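Local coordinates for flagellar basal body rod modification protein (Helicobacter pylori 26695, PDB 4ZZF) that probably serves as a scaffolding, hook-capping protein needed to build the flagellar hook, here as a truncated form with its Ig-like domain and a smaller beta domain, at residues 1-4 / 5-8; 125-129 / 130-134. All blocks are in the same frame, centred on the assembly; numbering follows the deposited sequence.

Contact 1 (1-4 / 5-8) is a pair of turns near the start of the chain. Contact 2 (125-129 / 130-134) is a hairpin near its end. Their centres lie about 12 Å apart, on the same side of the chain's centre. They meet through Met5, whose SD is 3.4 Å from Ile134 CD1 and 3.8 Å from Leu125 CD2. The early turns therefore pack on the base of the late hairpin. Contact 1 also faces neighbouring subunits along much of its length, whereas in contact 2 a single residue, Arg126, comes within reach of the second subunit. Contact 1 thus meets neighbouring subunits, and contact 2 forms part of the small sheet on which Met5 packs.

Contact 1 (1-4 / 5-8); sequences NSVS and MIGK
Two bends in the Lys8 side chain, at chi2 (-64°) and chi4 (-57°), turn its amine back onto the backbone of Ser4. NZ donates a hydrogen bond of 2.8 Å to Ser4 O. The amine stands nearly in line with the carbonyl, with a C=O...donor angle of 165°. Lys8 CG lies 3.6 Å from the same oxygen, so the lysine chain curls round it.

Two turns in series bring Lys8 back beside Ser4. Val3 to Ile6 form a type I beta turn, closed by Ile6 N donating to Val3 O at 3.2 Å. The donor sits well above the carbonyl plane, away from the lone pairs. A type II turn from Met5 to Lys8 follows directly and is closed by Lys8 N and Met5 O at 2.8 Å. Gly7 has the positive phi expected of the third residue in such a turn. The CD1 methyl of Ile6 packs at 3.8 Å from Val3 CB. Phe140 of the second subunit packs on both residues.

Ser4 OG lies between its own backbone N and carbonyl carbon. There it pairs with Ser2 OG at 2.9 Å, and either hydroxyl could be the donor. It also bonds to Val3 N of the third subunit.

Ser4 OG thus joins a hydroxyl of its own chain to the backbone of the third subunit, within a mostly buried contact. If the Lys8 amine is protonated, its charge would probably polarise the Ser4 carbonyl.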
# COMPACT_ATOMS: atom_id res chain seq x y z
N ASN A 1 -9.68 -9.73 -3.28
CA ASN A 1 -8.37 -10.21 -2.84
C ASN A 1 -7.48 -9.08 -2.32
O ASN A 1 -6.69 -9.28 -1.40
CB ASN A 1 -7.65 -10.95 -3.99
CG ASN A 1 -6.19 -11.23 -3.68
OD1 ASN A 1 -5.31 -10.39 -3.93
ND2 ASN A 1 -5.91 -12.41 -3.13
N SER A 2 -7.61 -7.90 -2.91
CA SER A 2 -6.79 -6.76 -2.50
C SER A 2 -7.47 -5.86 -1.46
O SER A 2 -8.67 -5.54 -1.56
CB SER A 2 -6.38 -5.93 -3.74
OG SER A 2 -5.37 -5.01 -3.40
N VAL A 3 -6.69 -5.46 -0.47
CA VAL A 3 -7.12 -4.51 0.55
C VAL A 3 -6.36 -3.18 0.41
O VAL A 3 -6.31 -2.37 1.35
CB VAL A 3 -6.94 -5.10 1.99
CG1 VAL A 3 -7.56 -6.48 2.07
CG2 VAL A 3 -5.47 -5.14 2.43
N SER A 4 -5.79 -2.94 -0.77
CA SER A 4 -5.06 -1.71 -1.05
C SER A 4 -5.97 -0.48 -1.08
O SER A 4 -5.49 0.65 -1.03
CB SER A 4 -4.29 -1.82 -2.38
OG SER A 4 -5.20 -2.07 -3.44
N MET A 5 -7.28 -0.69 -1.13
CA MET A 5 -8.23 0.42 -1.13
C MET A 5 -8.33 1.09 0.23
O MET A 5 -8.69 2.27 0.32
CB MET A 5 -9.61 -0.07 -1.56
CG MET A 5 -9.60 -0.65 -2.96
SD MET A 5 -10.99 -1.75 -3.28
CE MET A 5 -10.78 -2.04 -5.04
N ILE A 6 -8.03 0.34 1.28
CA ILE A 6 -8.11 0.88 2.62
C ILE A 6 -7.25 2.13 2.74
O ILE A 6 -6.09 2.11 2.36
CB ILE A 6 -7.67 -0.14 3.66
CG1 ILE A 6 -8.67 -1.31 3.71
CG2 ILE A 6 -7.53 0.51 5.03
CD1 ILE A 6 -8.15 -2.48 4.48
N GLY A 7 -7.84 3.21 3.23
CA GLY A 7 -7.14 4.47 3.37
C GLY A 7 -7.24 5.35 2.14
O GLY A 7 -6.79 6.50 2.17
N LYS A 8 -7.80 4.83 1.06
CA LYS A 8 -8.01 5.64 -0.14
C LYS A 8 -9.36 6.32 -0.04
O LYS A 8 -10.21 5.91 0.75
CB LYS A 8 -7.96 4.79 -1.43
CG LYS A 8 -6.67 3.96 -1.64
CD LYS A 8 -5.44 4.84 -1.81
CE LYS A 8 -4.23 4.04 -2.27
NZ LYS A 8 -3.89 2.92 -1.36

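Contact 2 (125-129 / 130-134); sequences LRMGE and MVLPI
Leu125 N donates to Leu132 O at 2.7 Å, the shortest bond of this hairpin, and it is almost straight (173° at the hydrogen). The return bond, from Leu132 N to Leu125 O, measures 3.0 Å. Leu125 O also takes a CA-H...O contact from Val131 CA at 3.4 Å. A second hydrogen-bonded pair, Met127 with Met130, lies nearer the turn. Met127 N reaches Met130 O at 2.9 Å. The reverse bond, from Met130 N to Met127 O at 3.1 Å, is less straight (145° at the hydrogen), and its donor stands well above the carbonyl plane.

Arg126 and Val131 form the non-hydrogen-bonded pair between these two. The result is a two-residue beta hairpin with a type II' turn from Met127 to Met130. Gly128 takes the second place of the turn with a positive phi, and Glu129 takes the third.

Leu125, Met127, Met130 and Leu132 start out from one face; Arg126 and Val131 start out from the other. On the first face, Met127 SD lies 4.2 Å from Leu132 CD1. At the open end, Leu125 and Ile134 cross at about a right angle. CD1 of Ile134 touches CD2 of Leu125 at 3.4 Å, tighter than usual for two methyl groups. Ile134 chi2 of -66° bends this methyl out of an extended chain.

The hairpin supplies two strands of a three-stranded antiparallel sheet, with 122-127 in the middle, between 115-119 and 130-133. This small sheet is consistent with the Tudor-like domain of other FlgD proteins. Arg126 NE bonds to Ser115 OG on strand 115-119, while Met127 touches Tyr68 and Glu129 touches Asn70, both on strand 67-73 of the Ig-like domain.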
# COMPACT_ATOMS: atom_id res chain seq x y z
N LEU A 125 -16.61 -2.60 0.91
CA LEU A 125 -15.92 -1.44 1.45
C LEU A 125 -16.71 -0.82 2.59
O LEU A 125 -17.90 -0.52 2.43
CB LEU A 125 -15.71 -0.39 0.36
CG LEU A 125 -15.01 -0.79 -0.92
CD1 LEU A 125 -15.10 0.37 -1.91
CD2 LEU A 125 -13.55 -1.14 -0.59
N ARG A 126 -16.08 -0.60 3.73
CA ARG A 126 -16.73 0.15 4.78
C ARG A 126 -16.37 1.62 4.65
O ARG A 126 -15.20 1.99 4.74
CB ARG A 126 -16.38 -0.36 6.17
CG ARG A 126 -17.07 0.47 7.27
CD ARG A 126 -16.42 0.30 8.64
NE ARG A 126 -16.48 -1.08 9.12
CZ ARG A 126 -17.58 -1.65 9.61
NH1 ARG A 126 -18.72 -0.96 9.69
NH2 ARG A 126 -17.54 -2.93 10.02
N MET A 127 -17.39 2.44 4.45
CA MET A 127 -17.25 3.89 4.27
C MET A 127 -18.23 4.61 5.18
O MET A 127 -19.38 4.84 4.82
CB MET A 127 -17.51 4.26 2.80
CG MET A 127 -16.65 3.48 1.82
SD MET A 127 -17.08 3.69 0.09
CE MET A 127 -17.09 5.48 -0.04
N GLY A 128 -17.76 4.97 6.37
CA GLY A 128 -18.65 5.52 7.37
C GLY A 128 -19.66 4.46 7.73
O GLY A 128 -19.30 3.30 7.91
N GLU A 129 -20.93 4.84 7.81
CA GLU A 129 -21.99 3.88 8.10
C GLU A 129 -22.37 3.01 6.90
O GLU A 129 -23.08 2.03 7.06
CB GLU A 129 -23.24 4.62 8.60
CG GLU A 129 -23.09 5.20 10.00
CD GLU A 129 -22.92 4.12 11.05
OE1 GLU A 129 -23.51 3.04 10.87
OE2 GLU A 129 -22.20 4.36 12.05
N MET A 130 -21.90 3.35 5.70
CA MET A 130 -22.28 2.58 4.52
C MET A 130 -21.34 1.40 4.29
O MET A 130 -20.14 1.46 4.57
CB MET A 130 -22.31 3.46 3.27
CG MET A 130 -23.25 4.65 3.37
SD MET A 130 -23.33 5.63 1.85
CE MET A 130 -23.83 4.38 0.68
N VAL A 131 -21.90 0.31 3.80
CA VAL A 131 -21.12 -0.84 3.41
C VAL A 131 -21.48 -1.17 1.98
O VAL A 131 -22.63 -1.48 1.68
CB VAL A 131 -21.35 -2.03 4.34
CG1 VAL A 131 -20.57 -3.25 3.84
CG2 VAL A 131 -20.93 -1.67 5.74
N LEU A 132 -20.50 -1.06 1.09
CA LEU A 132 -20.77 -1.13 -0.34
C LEU A 132 -19.88 -2.15 -1.04
O LEU A 132 -18.72 -2.32 -0.67
CB LEU A 132 -20.58 0.25 -0.97
CG LEU A 132 -21.48 1.38 -0.47
CD1 LEU A 132 -21.01 2.70 -1.05
CD2 LEU A 132 -22.94 1.12 -0.85
N PRO A 133 -20.43 -2.82 -2.06
CA PRO A 133 -19.68 -3.79 -2.86
C PRO A 133 -18.57 -3.11 -3.63
O PRO A 133 -18.74 -1.97 -4.05
CB PRO A 133 -20.72 -4.35 -3.83
CG PRO A 133 -22.04 -3.89 -3.33
CD PRO A 133 -21.80 -2.64 -2.55
N ILE A 134 -17.47 -3.82 -3.83
CA ILE A 134 -16.32 -3.36 -4.59
C ILE A 134 -16.65 -2.84 -5.98
O ILE A 134 -16.09 -1.85 -6.44
CB ILE A 134 -15.29 -4.48 -4.74
CG1 ILE A 134 -14.64 -4.74 -3.40
CG2 ILE A 134 -14.20 -4.10 -5.73
CD1 ILE A 134 -13.84 -3.59 -2.94